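Local coordinates for Lin1840 protein (Listeria innocua serovar 6a, PDB 4ZOC) that probably hydrolyses terminal, non-reducing beta-D-glucosyl residues to release beta-D-glucose, as a family 3 glycosidase involved in beta-1,2-glucan metabolism, at residues A[32-37]-A[66-71]; A[72-77]-A[344-349]. The protein carries 2 engineered substitutions. All blocks are in the same frame, centred on the assembly; numbering follows the deposited sequence.

From the N terminus, the chain runs through strand 23-25 of the TIM barrel into the loop holding 32-37, then through helices 37-47 and 51-54 and strand 59-61 to helix 66-79. Contact 1 closes this excursion of 28 intervening residues by setting the loop against the first half of that helix. Contact 2 opens directly afterwards, on the second half, and closes after 266 intervening residues at the loop between helices 322-338 and 361-374. The contacts follow in series, neither nesting nor crossing, their centres about 11 Å apart, and pack on each other directly: Met-69 CE lies 3.6 Å from Leu-349 CD1, and Thr-33 CA 3.7 Å from Ile-72 CG1.

Contact 1 (A[32-37]-A[66-71]); sequences GTNKNA and ALDMIG
The irregular backbone of 32-37 passes close to helix 66-79 at two points, with CA atoms 4.7 Å apart at Gly-32 and Gly-71 and 5.1 Å at Asn-34 and Asp-68. This is loop-on-helix packing in the TIM-barrel domain of a family 3 glycosidase: the loop that follows strand 23-25 lies against the helix that follows strand 59-61. At the first point neither residue has a side chain, which lets the backbones come this close, and Gly-71 CA approaches Gly-32 O in a CA-H...O contact of 3.4 Å. At the second point the buried Asp-68 does the gripping. Its CG stands anti to the backbone N (chi1 -152°), alongside Thr-33 and pointing the same way. OD1 takes two bonds: Thr-33 OG1 donates to its syn lone pair at 2.7 Å, and Asn-34 N reaches it at 3.0 Å from above the carboxylate plane, with a fairly straight N-H (161°). Ser-64 OG bonds to OD2, so both oxygens are engaged, which would probably stabilise the charged form. One water completes the link between helix and loop, donating to Asp-68 OD2 at 2.8 Å and to Lys-35 O at 2.9 Å.

Contact 2 (A[72-77]-A[344-349]); sequences IQEAYL and DPYRGL
Gln-73 points from helix 66-79 at the paired turns of 344-349. CB lies 3.8 Å from Tyr-346 CE1, and CG, anti to the backbone N, meets both that ring carbon, obliquely, and Pro-345 O, which CD also approaches. The chain then bends at chi2 (74°), carrying the amide past the ring, their planes 80° apart. At the tip NE2 donates to Pro-345 O over 3.0 Å (N-H...O 151°), in the carbonyl plane on a lone pair, while OE1 accepts from Leu-86 N; the buried amide is thus held at both ends. Beside it, Tyr-346 OH reaches the helix backbone, 3.4 Å from Glu-74 CA, and Leu-77 CD1 packs on Pro-345 CG at 3.7 Å. The loop's shape comes from a type I turn (Asp-344 to Arg-347) overlapping a type I' turn (Tyr-346 to Leu-349), both braced by Asp-344: OD1 accepts from Tyr-346 N at 3.0 Å, an Asx turn, and OD2 from Gly-348 N at 2.8 Å. This surface packing, away from the glucose and magnesium sites, fastens the loop between helices 322-338 and 361-374 onto helix 66-79 of the TIM-barrel domain, whose Gln-73 also touches Phe-88 on strand 87-90.

Contact 1 (A[32-37]-A[66-71])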
# COMPACT_ATOMS: atom_id res chain seq x y z
N GLY A 32 -38.42 -15.83 24.36
CA GLY A 32 -37.74 -16.50 25.48
C GLY A 32 -36.42 -15.84 25.89
O GLY A 32 -35.78 -16.25 26.87
N THR A 33 -36.02 -14.81 25.17
CA THR A 33 -34.85 -14.04 25.55
C THR A 33 -35.03 -13.41 26.93
O THR A 33 -36.15 -13.15 27.38
CB THR A 33 -34.53 -12.93 24.51
OG1 THR A 33 -33.29 -12.34 24.86
CG2 THR A 33 -35.63 -11.83 24.48
N ASN A 34 -33.96 -13.15 27.65
CA ASN A 34 -34.16 -12.50 28.93
C ASN A 34 -33.49 -11.15 29.01
O ASN A 34 -33.25 -10.67 30.09
CB ASN A 34 -33.75 -13.40 30.09
CG ASN A 34 -32.31 -13.38 30.31
OD1 ASN A 34 -31.55 -13.10 29.37
ND2 ASN A 34 -31.90 -13.52 31.55
N LYS A 35 -33.18 -10.55 27.87
CA LYS A 35 -32.55 -9.23 27.84
C LYS A 35 -32.88 -8.53 26.53
O LYS A 35 -33.00 -9.17 25.46
CB LYS A 35 -31.05 -9.34 28.08
CG LYS A 35 -30.32 -8.04 28.09
CD LYS A 35 -28.85 -8.20 28.43
CE LYS A 35 -28.27 -6.81 28.66
NZ LYS A 35 -26.82 -6.87 28.46
N ASN A 36 -33.04 -7.20 26.60
CA ASN A 36 -33.22 -6.31 25.43
C ASN A 36 -34.54 -6.60 24.71
O ASN A 36 -34.65 -6.36 23.52
CB ASN A 36 -32.02 -6.42 24.45
CG ASN A 36 -30.75 -5.68 24.94
OD1 ASN A 36 -29.63 -6.19 24.86
ND2 ASN A 36 -30.91 -4.48 25.40
N ALA A 37 -35.54 -7.11 25.45
CA ALA A 37 -36.90 -7.31 24.93
C ALA A 37 -37.50 -6.04 24.28
O ALA A 37 -38.33 -6.14 23.40
CB ALA A 37 -37.84 -7.83 26.01
N ALA A 66 -26.05 -17.47 30.17
CA ALA A 66 -26.59 -18.85 30.20
C ALA A 66 -28.08 -18.85 30.27
O ALA A 66 -28.69 -19.65 29.61
CB ALA A 66 -26.04 -19.61 31.38
N LEU A 67 -28.68 -17.92 31.02
CA LEU A 67 -30.14 -17.91 31.14
C LEU A 67 -30.82 -17.40 29.84
O LEU A 67 -31.96 -17.77 29.51
CB LEU A 67 -30.62 -17.10 32.34
CG LEU A 67 -31.12 -17.77 33.61
CD1 LEU A 67 -30.39 -19.04 34.04
CD2 LEU A 67 -31.12 -16.78 34.78
N ASP A 68 -30.14 -16.49 29.14
CA ASP A 68 -30.57 -16.02 27.85
C ASP A 68 -30.63 -17.26 26.94
O ASP A 68 -31.68 -17.55 26.31
CB ASP A 68 -29.62 -14.94 27.29
CG ASP A 68 -30.30 -13.96 26.35
OD1 ASP A 68 -31.53 -14.03 26.12
OD2 ASP A 68 -29.58 -13.10 25.77
N MET A 69 -29.53 -17.99 26.88
CA MET A 69 -29.46 -19.19 26.05
C MET A 69 -30.57 -20.21 26.41
O MET A 69 -31.34 -20.69 25.55
CB MET A 69 -28.07 -19.80 26.20
CG MET A 69 -27.80 -21.10 25.46
SD MET A 69 -28.51 -22.61 26.10
CE MET A 69 -27.35 -22.96 27.42
N ILE A 70 -30.68 -20.52 27.67
CA ILE A 70 -31.66 -21.56 28.11
C ILE A 70 -33.08 -21.16 27.78
O ILE A 70 -33.86 -22.00 27.28
CB ILE A 70 -31.50 -21.91 29.60
CG1 ILE A 70 -30.19 -22.65 29.84
CG2 ILE A 70 -32.69 -22.75 30.11
CD1 ILE A 70 -29.70 -22.54 31.27
N GLY A 71 -33.41 -19.89 28.00
CA GLY A 71 -34.76 -19.37 27.74
C GLY A 71 -35.08 -19.47 26.25
O GLY A 71 -36.15 -19.88 25.86
O HOH W 1 -30.66 -10.73 24.69

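Contact 2 (A[72-77]-A[344-349])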
# COMPACT_ATOMS: atom_id res chain seq x y z
N ILE A 72 -34.11 -19.05 25.42
CA ILE A 72 -34.27 -19.05 24.00
C ILE A 72 -34.38 -20.44 23.46
O ILE A 72 -35.26 -20.69 22.63
CB ILE A 72 -33.12 -18.27 23.32
CG1 ILE A 72 -33.25 -16.76 23.57
CG2 ILE A 72 -33.09 -18.53 21.81
CD1 ILE A 72 -31.95 -16.01 23.21
N GLN A 73 -33.46 -21.34 23.87
CA GLN A 73 -33.43 -22.70 23.36
C GLN A 73 -34.74 -23.43 23.83
O GLN A 73 -35.37 -24.21 23.08
CB GLN A 73 -32.21 -23.42 23.88
CG GLN A 73 -31.96 -24.82 23.32
CD GLN A 73 -31.44 -24.74 21.88
OE1 GLN A 73 -32.20 -24.41 20.94
NE2 GLN A 73 -30.17 -25.05 21.70
N GLU A 74 -35.17 -23.16 25.05
CA GLU A 74 -36.38 -23.85 25.58
C GLU A 74 -37.63 -23.45 24.81
O GLU A 74 -38.39 -24.31 24.35
CB GLU A 74 -36.55 -23.58 27.12
CG GLU A 74 -37.54 -24.55 27.76
CD GLU A 74 -37.42 -24.65 29.26
OE1 GLU A 74 -36.93 -23.69 29.88
OE2 GLU A 74 -37.83 -25.72 29.81
N ALA A 75 -37.83 -22.15 24.60
CA ALA A 75 -38.94 -21.67 23.77
C ALA A 75 -38.84 -22.19 22.34
O ALA A 75 -39.79 -22.64 21.76
CB ALA A 75 -39.03 -20.15 23.81
N TYR A 76 -37.64 -22.19 21.78
CA TYR A 76 -37.49 -22.56 20.40
C TYR A 76 -37.87 -24.04 20.20
O TYR A 76 -38.56 -24.38 19.23
CB TYR A 76 -36.03 -22.39 20.00
CG TYR A 76 -35.76 -22.62 18.52
CD1 TYR A 76 -35.38 -23.85 18.06
CD2 TYR A 76 -35.78 -21.58 17.65
CE1 TYR A 76 -35.12 -24.06 16.71
CE2 TYR A 76 -35.43 -21.75 16.31
CZ TYR A 76 -35.10 -23.01 15.86
OH TYR A 76 -34.78 -23.20 14.52
N LEU A 77 -37.44 -24.93 21.12
CA LEU A 77 -37.72 -26.32 20.98
C LEU A 77 -39.17 -26.67 21.31
O LEU A 77 -39.64 -27.69 20.83
CB LEU A 77 -36.78 -27.17 21.85
CG LEU A 77 -35.30 -27.26 21.44
CD1 LEU A 77 -34.47 -27.92 22.48
CD2 LEU A 77 -35.14 -27.99 20.15
N ASP A 344 -28.16 -33.32 23.88
CA ASP A 344 -28.27 -32.28 24.90
C ASP A 344 -28.20 -30.91 24.28
O ASP A 344 -27.10 -30.41 24.01
CB ASP A 344 -27.17 -32.42 25.93
CG ASP A 344 -27.24 -31.36 27.04
OD1 ASP A 344 -28.23 -30.61 27.14
OD2 ASP A 344 -26.27 -31.29 27.86
N PRO A 345 -29.36 -30.30 24.03
CA PRO A 345 -29.41 -29.00 23.38
C PRO A 345 -28.93 -27.85 24.28
O PRO A 345 -28.79 -26.75 23.78
CB PRO A 345 -30.89 -28.83 23.02
CG PRO A 345 -31.61 -29.83 23.85
CD PRO A 345 -30.71 -30.85 24.32
N TYR A 346 -28.74 -28.11 25.58
CA TYR A 346 -28.24 -27.14 26.54
C TYR A 346 -26.76 -27.28 26.85
O TYR A 346 -26.26 -26.56 27.73
CB TYR A 346 -29.06 -27.24 27.86
CG TYR A 346 -30.54 -27.04 27.57
CD1 TYR A 346 -31.05 -25.78 27.35
CD2 TYR A 346 -31.43 -28.13 27.49
CE1 TYR A 346 -32.36 -25.58 26.99
CE2 TYR A 346 -32.74 -27.94 27.12
CZ TYR A 346 -33.20 -26.67 26.89
OH TYR A 346 -34.49 -26.46 26.58
N ARG A 347 -26.08 -28.20 26.14
CA ARG A 347 -24.65 -28.44 26.23
C ARG A 347 -24.11 -28.30 27.65
O ARG A 347 -23.19 -27.51 27.97
CB ARG A 347 -23.92 -27.55 25.20
CG ARG A 347 -22.62 -28.13 24.78
CD ARG A 347 -22.26 -27.81 23.36
NE ARG A 347 -21.01 -28.51 23.11
CZ ARG A 347 -19.80 -28.07 23.46
NH1 ARG A 347 -19.64 -26.91 24.09
NH2 ARG A 347 -18.75 -28.83 23.20
N GLY A 348 -24.68 -29.13 28.51
CA GLY A 348 -24.13 -29.31 29.84
C GLY A 348 -24.77 -28.49 30.94
O GLY A 348 -24.53 -28.76 32.08
N LEU A 349 -25.60 -27.52 30.60
CA LEU A 349 -26.03 -26.57 31.57
C LEU A 349 -27.38 -26.80 32.26
O LEU A 349 -27.67 -26.17 33.25
CB LEU A 349 -26.06 -25.20 30.93
CG LEU A 349 -24.73 -24.65 30.40
CD1 LEU A 349 -24.94 -23.13 30.14
CD2 LEU A 349 -23.59 -24.91 31.35